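Local coordinates for electron transfer flavoprotein, alpha subunit (Thermotoga maritima, PDB 7KOE) that binds flavin-adenine dinucleotide as the alpha subunit of an electron transfer flavoprotein and probably passes electrons in a flavin-based electron-transfer complex, at residues 260-274 and 282-296. Numbering follows the deposited sequence.
Sequences VGQTGKTVRPVLYFA and QHVVGIKESEIIVAI. With FAD (flavin-adenine dinucleotide), chain J.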
# COMPACT_ATOMS: atom_id res chain seq x y z
N VAL B 260 27.37 -18.66 -31.51
CA VAL B 260 27.60 -17.97 -30.25
C VAL B 260 26.30 -17.31 -29.83
O VAL B 260 25.66 -16.62 -30.63
CB VAL B 260 28.72 -16.91 -30.39
CG1 VAL B 260 28.87 -16.12 -29.12
CG2 VAL B 260 30.03 -17.58 -30.75
N GLY B 261 25.89 -17.55 -28.59
CA GLY B 261 24.73 -16.86 -28.06
C GLY B 261 23.95 -17.64 -27.03
O GLY B 261 24.53 -18.36 -26.22
N GLN B 262 22.63 -17.50 -27.07
CA GLN B 262 21.78 -18.15 -26.07
C GLN B 262 21.69 -19.65 -26.32
O GLN B 262 22.00 -20.45 -25.43
CB GLN B 262 20.39 -17.51 -26.09
CG GLN B 262 19.35 -18.30 -25.34
CD GLN B 262 18.10 -17.50 -25.11
OE1 GLN B 262 17.25 -17.38 -26.00
NE2 GLN B 262 17.97 -16.93 -23.92
N THR B 263 21.27 -20.04 -27.51
CA THR B 263 21.18 -21.45 -27.88
C THR B 263 22.41 -21.91 -28.66
O THR B 263 22.34 -22.89 -29.41
CB THR B 263 19.91 -21.71 -28.68
OG1 THR B 263 19.93 -20.94 -29.89
CG2 THR B 263 18.69 -21.35 -27.87
N GLY B 264 23.52 -21.22 -28.50
CA GLY B 264 24.78 -21.65 -29.06
C GLY B 264 25.79 -21.90 -27.96
O GLY B 264 25.53 -22.70 -27.06
N LYS B 265 26.93 -21.22 -28.01
CA LYS B 265 27.95 -21.35 -26.99
C LYS B 265 28.22 -19.98 -26.39
O LYS B 265 28.34 -18.99 -27.12
CB LYS B 265 29.23 -21.95 -27.56
CG LYS B 265 29.08 -23.40 -27.97
CD LYS B 265 30.21 -23.85 -28.88
CE LYS B 265 30.04 -25.29 -29.29
NZ LYS B 265 31.14 -25.75 -30.18
N THR B 266 28.29 -19.92 -25.07
CA THR B 266 28.60 -18.68 -24.36
C THR B 266 30.11 -18.54 -24.30
O THR B 266 30.79 -19.32 -23.62
CB THR B 266 27.98 -18.69 -22.97
OG1 THR B 266 26.55 -18.64 -23.08
CG2 THR B 266 28.44 -17.48 -22.17
N VAL B 267 30.64 -17.57 -25.02
CA VAL B 267 32.08 -17.37 -25.08
C VAL B 267 32.52 -16.55 -23.88
O VAL B 267 31.76 -15.76 -23.30
CB VAL B 267 32.48 -16.70 -26.41
CG1 VAL B 267 32.00 -17.51 -27.57
CG2 VAL B 267 31.91 -15.30 -26.53
N ARG B 268 33.76 -16.77 -23.45
CA ARG B 268 34.44 -15.89 -22.50
C ARG B 268 35.88 -15.67 -22.96
O ARG B 268 36.82 -16.20 -22.37
CB ARG B 268 34.39 -16.48 -21.09
CG ARG B 268 34.66 -15.48 -19.99
CD ARG B 268 35.43 -16.13 -18.85
NE ARG B 268 34.92 -17.46 -18.56
CZ ARG B 268 35.61 -18.40 -17.91
NH1 ARG B 268 36.84 -18.15 -17.50
NH2 ARG B 268 35.06 -19.59 -17.69
N PRO B 269 36.08 -14.89 -24.04
CA PRO B 269 37.45 -14.56 -24.43
C PRO B 269 37.91 -13.29 -23.74
O PRO B 269 37.18 -12.73 -22.91
CB PRO B 269 37.33 -14.37 -25.94
CG PRO B 269 36.02 -13.74 -26.10
CD PRO B 269 35.13 -14.30 -25.00
N VAL B 270 39.12 -12.82 -24.05
CA VAL B 270 39.53 -11.49 -23.63
C VAL B 270 39.29 -10.46 -24.71
O VAL B 270 39.48 -9.26 -24.47
CB VAL B 270 41.00 -11.46 -23.19
CG1 VAL B 270 41.24 -12.47 -22.08
CG2 VAL B 270 41.92 -11.72 -24.36
N LEU B 271 38.86 -10.88 -25.90
CA LEU B 271 38.69 -9.97 -27.03
C LEU B 271 37.69 -10.60 -27.98
O LEU B 271 37.98 -11.63 -28.60
CB LEU B 271 40.03 -9.72 -27.71
CG LEU B 271 40.04 -8.92 -29.01
CD1 LEU B 271 39.38 -7.57 -28.84
CD2 LEU B 271 41.47 -8.76 -29.49
N TYR B 272 36.51 -9.99 -28.10
CA TYR B 272 35.46 -10.48 -28.98
C TYR B 272 35.28 -9.51 -30.13
O TYR B 272 35.21 -8.30 -29.92
CB TYR B 272 34.14 -10.65 -28.21
CG TYR B 272 33.01 -11.22 -29.03
CD1 TYR B 272 32.90 -12.59 -29.23
CD2 TYR B 272 32.06 -10.39 -29.61
CE1 TYR B 272 31.88 -13.11 -29.99
CE2 TYR B 272 31.04 -10.91 -30.37
CZ TYR B 272 30.96 -12.26 -30.56
OH TYR B 272 29.92 -12.77 -31.30
N PHE B 273 35.19 -10.04 -31.35
CA PHE B 273 34.99 -9.24 -32.55
C PHE B 273 33.59 -9.53 -33.10
O PHE B 273 33.38 -10.53 -33.77
CB PHE B 273 36.05 -9.55 -33.60
CG PHE B 273 37.31 -8.76 -33.45
CD1 PHE B 273 37.44 -7.52 -34.05
CD2 PHE B 273 38.37 -9.25 -32.71
CE1 PHE B 273 38.60 -6.79 -33.91
CE2 PHE B 273 39.53 -8.53 -32.57
CZ PHE B 273 39.65 -7.30 -33.17
N ALA B 274 32.65 -8.63 -32.81
CA ALA B 274 31.29 -8.73 -33.35
C ALA B 274 31.28 -8.15 -34.76
O ALA B 274 30.80 -7.04 -35.02
CB ALA B 274 30.30 -8.02 -32.44
N GLN B 282 19.63 -12.17 -27.75
CA GLN B 282 19.90 -13.60 -27.75
C GLN B 282 21.33 -13.91 -28.17
O GLN B 282 21.84 -14.98 -27.83
CB GLN B 282 18.93 -14.31 -28.68
CG GLN B 282 17.54 -14.46 -28.11
CD GLN B 282 16.58 -13.45 -28.67
OE1 GLN B 282 16.95 -12.62 -29.49
NE2 GLN B 282 15.34 -13.51 -28.23
N HIS B 283 22.00 -13.00 -28.88
CA HIS B 283 23.40 -13.20 -29.21
C HIS B 283 24.34 -12.64 -28.15
O HIS B 283 25.28 -13.32 -27.74
CB HIS B 283 23.74 -12.58 -30.56
CG HIS B 283 25.17 -12.77 -30.96
ND1 HIS B 283 25.62 -13.93 -31.56
CD2 HIS B 283 26.25 -11.98 -30.81
CE1 HIS B 283 26.91 -13.83 -31.78
NE2 HIS B 283 27.33 -12.66 -31.33
N VAL B 284 24.08 -11.42 -27.67
CA VAL B 284 24.97 -10.76 -26.72
C VAL B 284 24.88 -11.33 -25.32
O VAL B 284 25.64 -10.91 -24.44
CB VAL B 284 24.72 -9.25 -26.64
CG1 VAL B 284 24.74 -8.65 -28.03
CG2 VAL B 284 23.42 -8.95 -25.94
N VAL B 285 23.98 -12.29 -25.07
CA VAL B 285 23.96 -12.97 -23.77
C VAL B 285 25.05 -14.03 -23.69
O VAL B 285 25.31 -14.56 -22.60
CB VAL B 285 22.55 -13.55 -23.53
CG1 VAL B 285 22.34 -14.80 -24.34
CG2 VAL B 285 22.26 -13.75 -22.04
N GLY B 286 25.72 -14.33 -24.79
CA GLY B 286 26.82 -15.26 -24.76
C GLY B 286 28.17 -14.58 -24.81
O GLY B 286 29.20 -15.23 -24.63
N ILE B 287 28.19 -13.27 -25.06
CA ILE B 287 29.44 -12.52 -25.19
C ILE B 287 29.65 -11.52 -24.07
O ILE B 287 30.73 -10.91 -24.02
CB ILE B 287 29.52 -11.79 -26.55
CG1 ILE B 287 28.63 -10.56 -26.55
CG2 ILE B 287 29.06 -12.69 -27.65
CD1 ILE B 287 28.80 -9.68 -27.76
N LYS B 288 28.68 -11.34 -23.18
CA LYS B 288 28.77 -10.29 -22.16
C LYS B 288 29.76 -10.61 -21.05
O LYS B 288 30.11 -9.72 -20.28
CB LYS B 288 27.39 -10.04 -21.55
CG LYS B 288 26.76 -11.25 -20.90
CD LYS B 288 25.53 -10.87 -20.09
CE LYS B 288 24.47 -10.21 -20.96
NZ LYS B 288 23.23 -9.92 -20.19
N GLU B 289 30.22 -11.85 -20.95
CA GLU B 289 31.24 -12.22 -19.97
C GLU B 289 32.65 -12.00 -20.49
O GLU B 289 33.62 -12.35 -19.80
CB GLU B 289 31.06 -13.69 -19.56
CG GLU B 289 31.30 -13.97 -18.09
CD GLU B 289 31.06 -15.42 -17.72
OE1 GLU B 289 30.81 -16.23 -18.64
OE2 GLU B 289 31.12 -15.75 -16.52
N SER B 290 32.81 -11.44 -21.69
CA SER B 290 34.12 -11.20 -22.26
C SER B 290 34.75 -9.96 -21.65
O SER B 290 34.21 -9.33 -20.74
CB SER B 290 34.02 -11.06 -23.78
OG SER B 290 33.35 -9.88 -24.14
N GLU B 291 35.92 -9.58 -22.18
CA GLU B 291 36.63 -8.41 -21.71
C GLU B 291 36.54 -7.24 -22.68
O GLU B 291 36.21 -6.12 -22.27
CB GLU B 291 38.10 -8.76 -21.45
CG GLU B 291 38.40 -9.31 -20.06
CD GLU B 291 38.35 -8.26 -18.95
OE1 GLU B 291 38.46 -8.65 -17.77
OE2 GLU B 291 38.25 -7.05 -19.25
N ILE B 292 36.83 -7.47 -23.96
CA ILE B 292 36.76 -6.44 -24.99
C ILE B 292 35.81 -6.91 -26.07
O ILE B 292 35.94 -8.04 -26.56
CB ILE B 292 38.14 -6.13 -25.59
CG1 ILE B 292 39.19 -5.93 -24.50
CG2 ILE B 292 38.08 -4.89 -26.47
CD1 ILE B 292 40.60 -6.07 -24.99
N ILE B 293 34.85 -6.06 -26.44
CA ILE B 293 33.92 -6.35 -27.52
C ILE B 293 34.15 -5.31 -28.61
O ILE B 293 33.93 -4.11 -28.38
CB ILE B 293 32.46 -6.35 -27.05
CG1 ILE B 293 32.22 -7.50 -26.08
CG2 ILE B 293 31.52 -6.46 -28.23
CD1 ILE B 293 30.85 -7.49 -25.47
N VAL B 294 34.59 -5.75 -29.78
CA VAL B 294 34.77 -4.88 -30.93
C VAL B 294 33.63 -5.13 -31.90
O VAL B 294 33.35 -6.28 -32.24
CB VAL B 294 36.13 -5.11 -31.60
CG1 VAL B 294 36.35 -4.13 -32.74
CG2 VAL B 294 37.24 -5.00 -30.57
N ALA B 295 32.97 -4.06 -32.33
CA ALA B 295 31.81 -4.16 -33.20
C ALA B 295 32.09 -3.44 -34.51
O ALA B 295 32.35 -2.23 -34.51
CB ALA B 295 30.57 -3.58 -32.53
N ILE B 296 32.04 -4.18 -35.61
CA ILE B 296 32.27 -3.63 -36.95
C ILE B 296 31.02 -3.94 -37.77
O ILE B 296 30.88 -5.05 -38.30
CB ILE B 296 33.51 -4.23 -37.62
CG1 ILE B 296 34.68 -4.35 -36.64
CG2 ILE B 296 33.91 -3.41 -38.83
CD1 ILE B 296 35.87 -5.07 -37.20
PA FAD J . 21.22 -9.36 -38.38
O1A FAD J . 20.55 -9.27 -39.69
O2A FAD J . 20.32 -9.00 -37.21
O5B FAD J . 22.51 -8.52 -38.39
C5B FAD J . 22.96 -7.86 -39.59
C4B FAD J . 23.85 -6.71 -39.19
O4B FAD J . 24.99 -6.65 -40.09
C3B FAD J . 23.20 -5.33 -39.24
O3B FAD J . 23.57 -4.56 -38.11
C2B FAD J . 23.74 -4.74 -40.54
O2B FAD J . 23.81 -3.32 -40.49
C1B FAD J . 25.14 -5.34 -40.57
N9A FAD J . 25.75 -5.39 -41.89
C8A FAD J . 25.11 -5.50 -43.09
N7A FAD J . 25.91 -5.51 -44.13
C5A FAD J . 27.17 -5.40 -43.56
C6A FAD J . 28.47 -5.36 -44.12
N6A FAD J . 28.71 -5.42 -45.43
N1A FAD J . 29.51 -5.25 -43.27
C2A FAD J . 29.27 -5.18 -41.96
N3A FAD J . 28.10 -5.22 -41.32
C4A FAD J . 27.08 -5.32 -42.18
N1 FAD J . 21.30 -15.72 -32.34
C2 FAD J . 22.60 -16.07 -32.14
O2 FAD J . 23.51 -15.52 -32.76
N3 FAD J . 22.92 -17.03 -31.22
C4 FAD J . 22.03 -17.72 -30.45
O4 FAD J . 22.43 -18.57 -29.66
C4X FAD J . 20.66 -17.36 -30.68
N5 FAD J . 19.76 -17.97 -29.99
C5X FAD J . 18.45 -17.63 -30.20
C6 FAD J . 17.47 -18.28 -29.46
C7 FAD J . 16.13 -17.98 -29.62
C7M FAD J . 15.11 -18.71 -28.80
C8 FAD J . 15.75 -17.00 -30.55
C8M FAD J . 14.31 -16.64 -30.75
C9 FAD J . 16.72 -16.34 -31.29
C9A FAD J . 18.06 -16.65 -31.12
N10 FAD J . 19.08 -15.99 -31.84
C10 FAD J . 20.39 -16.34 -31.65
C1' FAD J . 18.74 -15.00 -32.86
C2' FAD J . 18.81 -13.55 -32.38
O2' FAD J . 17.60 -13.19 -31.72
C3' FAD J . 19.00 -12.65 -33.60
O3' FAD J . 17.83 -12.72 -34.40
C4' FAD J . 20.20 -13.02 -34.47
O4' FAD J . 21.38 -13.07 -33.66
C5' FAD J . 20.42 -12.07 -35.62
O5' FAD J . 21.69 -12.37 -36.23
P FAD J . 22.58 -11.25 -36.86
O1P FAD J . 23.88 -11.92 -37.32
O2P FAD J . 22.73 -10.12 -35.96
O3P FAD J . 21.77 -10.82 -38.14
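Tyr272, Phe273 and Ala274 pair in parallel with Ile293, Val294 and Ala295, the short strand axes 17° apart, and nearly straight hydrogen bonds run from Tyr272 N to Ile292 O and from Val294 N to Tyr272 O. These are neighbouring strands of the parallel sheet in the FAD-binding domain, joined by a beta-alpha-beta crossover through helix 281-284. Beta-branched Val294 suits its strand: CG2 lies over one face of the Phe273 ring, while Leu271 CD1 packs against the same methyl at 3.8 Å. On the sheet face shared with Ile293, Tyr272 has CG anti to the backbone N (chi1 -177°), which carries the ring over to Ile287, whose CG2 sits 3.7 Å from the ring centroid in a CH-pi contact. A phenol is apt here because it has an apolar face for Ile287 and a hydroxyl that reaches the edge of the His283 imidazole, with OH hydrogen-bonded to NE2 at 2.6 Å. The other ring nitrogen, His283 ND1, donates to FAD O2 at 2.9 Å, and Val260 O accepts from FAD N3 at 2.8 Å. Gly261 lies beside the flavin with phi 150°, a backbone conformation suited to glycine. Held at both nitrogens, the imidazole is probably limited in its rotation, with Tyr272 as second-shell partner, and a histidine donor beside O2 would be expected to stabilise negative charge on the reduced flavin.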